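Local coordinates for carbohydrate esterase family 2 (CE2) (Chaetomium olivicolor, PDB 4XVH), which probably removes acetyl groups from xylan or related plant polysaccharides, joining an SGNH-type hydrolase domain to a beta-sandwich carbohydrate-binding domain, at residues Asp224-Val228 against Ala229-Asp233; Thr177-Met181 against Pro182-Thr186. One frame throughout, in Å; residues are numbered along the deposited sequence.

Interaction 1: residues Asp224-Val228 against Ala229-Asp233; sequences DPIDV and AAYTD
Ile226 and Tyr231 make the apolar, inward-facing part of this helix start: Ile226 CD1 lies 3.7 Å from Tyr231 CB and also touches the near end of the ring, approaching it at a slant. With CG anti to the backbone N (chi1 173°), the Tyr231 ring leads away from the turn into the interior, where its OH is bonded to Leu212 O and Gln274 NE2. Ile226 is backed by Asp216 and Phe217 of helix 214-217. Thr232, also buried, turns its hydroxyl back to the preceding turn: OG1 donates to Val228 O over 2.9 Å from above the carbonyl plane, while Thr232 N donates to the same oxygen with an N-H...O angle of 172°, giving it two donors. The other side is more open. There Asp227, an exposed residue, receives Ala230 N on OD1 at 3.1 Å; the donor stands well above the carboxylate plane, and Asp227 CG rests 3.5 Å from Ala230 CB. So near the helix N-terminus, the Asp227 carboxylate is probably favoured as the anion. The backbone bond from Tyr231 N to Asp227 O, 2.9 Å, closes the first turn. The arrangement is a classic aspartate N-cap, opening helix 228-243 of the SGNH-hydrolase fold.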
ATOM      1  N   ASP A 224       4.270 -26.034 -10.598  1.00 37.70           N
ATOM      2  CA  ASP A 224       3.235 -26.104 -11.618  1.00 37.84           C
ATOM      3  C   ASP A 224       2.636 -24.727 -11.875  1.00 34.13           C
ATOM      4  O   ASP A 224       2.541 -23.897 -10.950  1.00 32.06           O
ATOM      5  CB  ASP A 224       2.121 -27.057 -11.195  1.00 40.45           C
ATOM      6  CG  ASP A 224       2.560 -28.503 -11.193  1.00 44.38           C
ATOM      7  OD1 ASP A 224       3.565 -28.836 -11.875  1.00 45.27           O
ATOM      8  OD2 ASP A 224       1.887 -29.302 -10.506  1.00 46.46           O
ATOM      9  N   PRO A 225       2.185 -24.486 -13.118  1.00 34.26           N
ATOM     10  CA  PRO A 225       1.391 -23.268 -13.367  1.00 33.23           C
ATOM     11  C   PRO A 225       0.177 -23.188 -12.416  1.00 32.16           C
ATOM     12  O   PRO A 225      -0.268 -24.213 -11.882  1.00 33.66           O
ATOM     13  CB  PRO A 225       0.942 -23.436 -14.812  1.00 34.98           C
ATOM     14  CG  PRO A 225       1.926 -24.405 -15.419  1.00 35.76           C
ATOM     15  CD  PRO A 225       2.297 -25.335 -14.316  1.00 36.61           C
ATOM     16  N   ILE A 226      -0.334 -21.981 -12.216  1.00 30.24           N
ATOM     17  CA  ILE A 226      -1.376 -21.693 -11.232  1.00 30.49           C
ATOM     18  C   ILE A 226      -2.656 -22.512 -11.448  1.00 32.52           C
ATOM     19  O   ILE A 226      -3.009 -22.856 -12.579  1.00 31.21           O
ATOM     20  CB  ILE A 226      -1.709 -20.187 -11.259  1.00 29.59           C
ATOM     21  CG1 ILE A 226      -2.524 -19.754 -10.033  1.00 30.08           C
ATOM     22  CG2 ILE A 226      -2.400 -19.776 -12.573  1.00 28.56           C
ATOM     23  CD1 ILE A 226      -2.730 -18.259  -9.983  1.00 24.08           C
ATOM     24  N   ASP A 227      -3.319 -22.864 -10.347  1.00 32.35           N
ATOM     25  CA  ASP A 227      -4.646 -23.472 -10.444  1.00 33.69           C
ATOM     26  C   ASP A 227      -5.591 -22.318 -10.622  1.00 31.52           C
ATOM     27  O   ASP A 227      -5.844 -21.585  -9.668  1.00 31.03           O
ATOM     28  CB  ASP A 227      -4.984 -24.291  -9.197  1.00 35.97           C
ATOM     29  CG  ASP A 227      -6.361 -24.944  -9.271  1.00 39.60           C
ATOM     30  OD1 ASP A 227      -7.228 -24.500 -10.074  1.00 39.14           O
ATOM     31  OD2 ASP A 227      -6.566 -25.918  -8.509  1.00 42.02           O
ATOM     32  N   VAL A 228      -6.098 -22.129 -11.834  1.00 31.73           N
ATOM     33  CA  VAL A 228      -6.879 -20.928 -12.121  1.00 32.62           C
ATOM     34  C   VAL A 228      -8.193 -20.889 -11.362  1.00 33.60           C
ATOM     35  O   VAL A 228      -8.606 -19.826 -10.855  1.00 33.43           O
ATOM     36  CB  VAL A 228      -7.155 -20.787 -13.619  1.00 34.10           C
ATOM     37  CG1 VAL A 228      -8.039 -19.572 -13.894  1.00 31.70           C
ATOM     38  CG2 VAL A 228      -5.834 -20.636 -14.367  1.00 34.57           C
ATOM     39  N   ALA A 229      -8.833 -22.051 -11.266  1.00 34.21           N
ATOM     40  CA  ALA A 229     -10.103 -22.169 -10.589  1.00 34.38           C
ATOM     41  C   ALA A 229      -9.923 -21.817  -9.128  1.00 33.01           C
ATOM     42  O   ALA A 229     -10.747 -21.104  -8.552  1.00 32.16           O
ATOM     43  CB  ALA A 229     -10.674 -23.579 -10.744  1.00 38.04           C
ATOM     44  N   ALA A 230      -8.835 -22.301  -8.533  1.00 33.21           N
ATOM     45  CA  ALA A 230      -8.539 -21.990  -7.134  1.00 32.23           C
ATOM     46  C   ALA A 230      -8.240 -20.505  -6.962  1.00 30.12           C
ATOM     47  O   ALA A 230      -8.664 -19.886  -5.980  1.00 30.18           O
ATOM     48  CB  ALA A 230      -7.381 -22.827  -6.636  1.00 33.22           C
ATOM     49  N   TYR A 231      -7.527 -19.912  -7.916  1.00 28.37           N
ATOM     50  CA  TYR A 231      -7.230 -18.466  -7.833  1.00 26.05           C
ATOM     51  C   TYR A 231      -8.543 -17.658  -7.853  1.00 26.95           C
ATOM     52  O   TYR A 231      -8.787 -16.779  -7.009  1.00 25.54           O
ATOM     53  CB  TYR A 231      -6.311 -18.063  -8.982  1.00 25.57           C
ATOM     54  CG  TYR A 231      -6.039 -16.574  -9.132  1.00 23.97           C
ATOM     55  CD1 TYR A 231      -5.222 -15.894  -8.231  1.00 21.63           C
ATOM     56  CD2 TYR A 231      -6.570 -15.872 -10.205  1.00 23.80           C
ATOM     57  CE1 TYR A 231      -4.977 -14.536  -8.380  1.00 23.90           C
ATOM     58  CE2 TYR A 231      -6.343 -14.518 -10.366  1.00 23.38           C
ATOM     59  CZ  TYR A 231      -5.545 -13.847  -9.473  1.00 23.20           C
ATOM     60  OH  TYR A 231      -5.325 -12.498  -9.672  1.00 21.60           O
ATOM     61  N   THR A 232      -9.405 -18.002  -8.800  1.00 29.03           N
ATOM     62  CA  THR A 232     -10.724 -17.389  -8.915  1.00 29.04           C
ATOM     63  C   THR A 232     -11.554 -17.574  -7.639  1.00 29.70           C
ATOM     64  O   THR A 232     -12.121 -16.614  -7.106  1.00 28.24           O
ATOM     65  CB  THR A 232     -11.492 -18.004 -10.095  1.00 31.40           C
ATOM     66  OG1 THR A 232     -10.695 -17.934 -11.283  1.00 31.38           O
ATOM     67  CG2 THR A 232     -12.824 -17.280 -10.315  1.00 31.93           C
ATOM     68  N   ASP A 233     -11.653 -18.830  -7.188  1.00 30.83           N
ATOM     69  CA  ASP A 233     -12.429 -19.149  -5.991  1.00 31.63           C
ATOM     70  C   ASP A 233     -11.914 -18.354  -4.785  1.00 29.28           C
ATOM     71  O   ASP A 233     -12.697 -17.886  -3.967  1.00 29.69           O
ATOM     72  CB  ASP A 233     -12.367 -20.645  -5.669  1.00 33.99           C
ATOM     73  CG  ASP A 233     -13.179 -21.521  -6.634  1.00 37.48           C
ATOM     74  OD1 ASP A 233     -13.974 -20.999  -7.442  1.00 37.74           O
ATOM     75  OD2 ASP A 233     -13.012 -22.769  -6.562  1.00 38.88           O
TER

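Interaction 2: residues Thr177-Met181 against Pro182-Thr186; sequences TSPLM and PQLYT
Pro179 and Gln183 meet across the first turn by van der Waals contact. The face of the Gln183 amide lies over the CB-CG edge of Pro179, tilted against its ring: Gln183 OE1 is 3.3 Å from Pro179 CB, and NE2 lies 3.6 Å from Pro179 CG. The glutamine chain, anti at chi1 (175°) and extended beyond CG, runs back along the turn to bring its amide there. Purely apolar contacts continue from it. Pro179 CB also packs on Leu184 CD2 at 3.6 Å, Leu180 CB rests on Pro182 CD, and the bent chain of Met181 crosses Leu184 at about a right angle, SD standing 4.0 Å from CD1.

Backbone bonds form the helical turn itself. Leu184 N donates to O of Leu180, the N-cap residue, and Tyr185 N to Met181 O at 2.8 Å. Pro182 has no N-H, which costs nothing in the first turn, where the residue four back lies before the helix. Just beyond, Gln183 O takes both Thr186 N and the Thr186 hydroxyl, OG1 at 2.7 Å.

One water bridges Leu180 N and the Gln183 amide, accepting from the first and donating to OE1 over a short 2.5 Å, while Gln183 NE2 is held by Asp194 OD1.

Around the short helix 181-184, Met181 and Tyr185 rest on Val159 of strand 155-160, an outermost strand of the parallel sheet. Pro182 and Tyr185 lean on Phe238 and Ile242 of helix 228-243, respectively, and Tyr185 OH is hydrogen-bonded to Asp113 OD2 in strand 111-116.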
ATOM      1  N   THR A 177       6.234 -21.031   2.056  1.00 58.14           N
ATOM      2  CA  THR A 177       5.043 -21.387   2.789  1.00 52.45           C
ATOM      3  C   THR A 177       4.649 -20.444   3.946  1.00 45.63           C
ATOM      4  O   THR A 177       3.884 -20.809   4.827  1.00 46.65           O
ATOM      5  CB  THR A 177       5.243 -22.765   3.305  1.00 56.16           C
ATOM      6  OG1 THR A 177       4.097 -23.174   4.059  1.00 57.81           O
ATOM      7  CG2 THR A 177       6.521 -22.791   4.092  1.00 56.49           C
ATOM      8  N   SER A 178       5.094 -19.204   3.889  1.00 38.11           N
ATOM      9  CA  SER A 178       4.723 -18.188   4.856  1.00 33.06           C
ATOM     10  C   SER A 178       3.297 -17.628   4.581  1.00 27.89           C
ATOM     11  O   SER A 178       2.666 -18.026   3.610  1.00 26.87           O
ATOM     12  CB  SER A 178       5.778 -17.077   4.806  1.00 29.92           C
ATOM     13  OG  SER A 178       5.744 -16.456   3.537  1.00 28.19           O
ATOM     14  N   PRO A 179       2.785 -16.718   5.447  1.00 26.89           N
ATOM     15  CA  PRO A 179       1.385 -16.285   5.268  1.00 26.08           C
ATOM     16  C   PRO A 179       1.093 -15.681   3.889  1.00 24.14           C
ATOM     17  O   PRO A 179       1.977 -15.033   3.309  1.00 23.02           O
ATOM     18  CB  PRO A 179       1.213 -15.215   6.356  1.00 25.74           C
ATOM     19  CG  PRO A 179       2.091 -15.744   7.495  1.00 27.53           C
ATOM     20  CD  PRO A 179       3.320 -16.286   6.757  1.00 27.58           C
ATOM     21  N   LEU A 180      -0.126 -15.923   3.388  1.00 21.90           N
ATOM     22  CA  LEU A 180      -0.667 -15.235   2.215  1.00 20.88           C
ATOM     23  C   LEU A 180      -1.297 -13.889   2.595  1.00 20.67           C
ATOM     24  O   LEU A 180      -1.474 -13.600   3.769  1.00 20.82           O
ATOM     25  CB  LEU A 180      -1.706 -16.123   1.527  1.00 21.81           C
ATOM     26  CG  LEU A 180      -1.168 -17.540   1.275  1.00 23.58           C
ATOM     27  CD1 LEU A 180      -2.284 -18.514   0.902  1.00 24.68           C
ATOM     28  CD2 LEU A 180      -0.080 -17.509   0.174  1.00 24.03           C
ATOM     29  N   MET A 181      -1.600 -13.043   1.623  1.00 19.71           N
ATOM     30  CA  MET A 181      -2.172 -11.732   1.967  1.00 20.50           C
ATOM     31  C   MET A 181      -3.462 -11.786   2.806  1.00 20.96           C
ATOM     32  O   MET A 181      -3.626 -10.952   3.699  1.00 20.28           O
ATOM     33  CB  MET A 181      -2.425 -10.894   0.708  1.00 20.44           C
ATOM     34  CG  MET A 181      -1.174 -10.149   0.207  1.00 21.32           C
ATOM     35  SD  MET A 181      -0.088  -9.434   1.475  1.00 20.28           S
ATOM     36  CE  MET A 181      -1.124  -8.164   2.202  1.00 14.63           C
ATOM     37  N   PRO A 182      -4.379 -12.746   2.538  1.00 22.19           N
ATOM     38  CA  PRO A 182      -5.602 -12.711   3.359  1.00 22.61           C
ATOM     39  C   PRO A 182      -5.313 -12.860   4.856  1.00 22.68           C
ATOM     40  O   PRO A 182      -5.903 -12.153   5.676  1.00 22.56           O
ATOM     41  CB  PRO A 182      -6.431 -13.909   2.819  1.00 20.35           C
ATOM     42  CG  PRO A 182      -6.027 -13.918   1.305  1.00 22.83           C
ATOM     43  CD  PRO A 182      -4.516 -13.683   1.397  1.00 22.75           C
ATOM     44  N   GLN A 183      -4.406 -13.759   5.206  1.00 21.56           N
ATOM     45  CA  GLN A 183      -4.010 -13.916   6.594  1.00 22.50           C
ATOM     46  C   GLN A 183      -3.375 -12.637   7.141  1.00 21.42           C
ATOM     47  O   GLN A 183      -3.669 -12.229   8.261  1.00 22.28           O
ATOM     48  CB  GLN A 183      -3.036 -15.108   6.746  1.00 22.13           C
ATOM     49  CG  GLN A 183      -2.446 -15.297   8.140  1.00 28.04           C
ATOM     50  CD  GLN A 183      -1.457 -16.488   8.190  1.00 31.03           C
ATOM     51  OE1 GLN A 183      -1.275 -17.183   7.193  1.00 32.10           O
ATOM     52  NE2 GLN A 183      -0.827 -16.714   9.350  1.00 31.01           N
ATOM     53  N   LEU A 184      -2.486 -12.036   6.357  1.00 20.94           N
ATOM     54  CA  LEU A 184      -1.789 -10.833   6.779  1.00 19.51           C
ATOM     55  C   LEU A 184      -2.779  -9.695   7.003  1.00 19.32           C
ATOM     56  O   LEU A 184      -2.606  -8.877   7.900  1.00 19.01           O
ATOM     57  CB  LEU A 184      -0.733 -10.440   5.735  1.00 17.35           C
ATOM     58  CG  LEU A 184       0.414 -11.491   5.727  1.00 23.13           C
ATOM     59  CD1 LEU A 184       1.470 -11.213   4.657  1.00 21.56           C
ATOM     60  CD2 LEU A 184       1.053 -11.665   7.109  1.00 22.21           C
ATOM     61  N   TYR A 185      -3.812  -9.648   6.167  1.00 18.51           N
ATOM     62  CA  TYR A 185      -4.865  -8.639   6.309  1.00 18.77           C
ATOM     63  C   TYR A 185      -5.640  -8.714   7.643  1.00 20.38           C
ATOM     64  O   TYR A 185      -6.369  -7.764   7.986  1.00 19.75           O
ATOM     65  CB  TYR A 185      -5.844  -8.744   5.141  1.00 17.69           C
ATOM     66  CG  TYR A 185      -6.847  -7.609   5.004  1.00 18.78           C
ATOM     67  CD1 TYR A 185      -6.451  -6.337   4.561  1.00 17.63           C
ATOM     68  CD2 TYR A 185      -8.186  -7.819   5.278  1.00 18.80           C
ATOM     69  CE1 TYR A 185      -7.381  -5.313   4.413  1.00 18.40           C
ATOM     70  CE2 TYR A 185      -9.099  -6.816   5.136  1.00 19.13           C
ATOM     71  CZ  TYR A 185      -8.711  -5.573   4.716  1.00 19.20           C
ATOM     72  OH  TYR A 185      -9.672  -4.594   4.561  1.00 19.52           O
ATOM     73  N   THR A 186      -5.477  -9.798   8.406  1.00 20.60           N
ATOM     74  CA  THR A 186      -6.147  -9.874   9.721  1.00 21.52           C
ATOM     75  C   THR A 186      -5.306  -9.280  10.849  1.00 22.14           C
ATOM     76  O   THR A 186      -5.748  -9.223  12.005  1.00 21.06           O
ATOM     77  CB  THR A 186      -6.496 -11.321  10.149  1.00 23.47           C
ATOM     78  OG1 THR A 186      -5.294 -12.050  10.411  1.00 23.58           O
ATOM     79  CG2 THR A 186      -7.315 -12.048   9.078  1.00 24.63           C
TER
HETATM   80  O   HOH W   1      -1.879 -17.714   4.838  1.00 24.41           O

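Both interactions are local helix starts within the hydrolase domain, their centres about 17 Å apart and their nearest atoms about 9 Å apart, so they do not touch. Helix 228-243 relates them: interaction 1 is the loop, cap and first turn at its start, and interaction 2 packs on it farther along. Both are partly buried, but interaction 1, farther from the chain's centre, includes exposed residues, its capping carboxylate among them; none of the touching residues of interaction 2 is exposed. Interaction 2, beside the parallel sheet, has leucine at its N-cap and uses prolines, apolar packing and a bridging water. Their buried tyrosines differ too: a backbone oxygen is among the partners in interaction 1, a carboxylate in interaction 2.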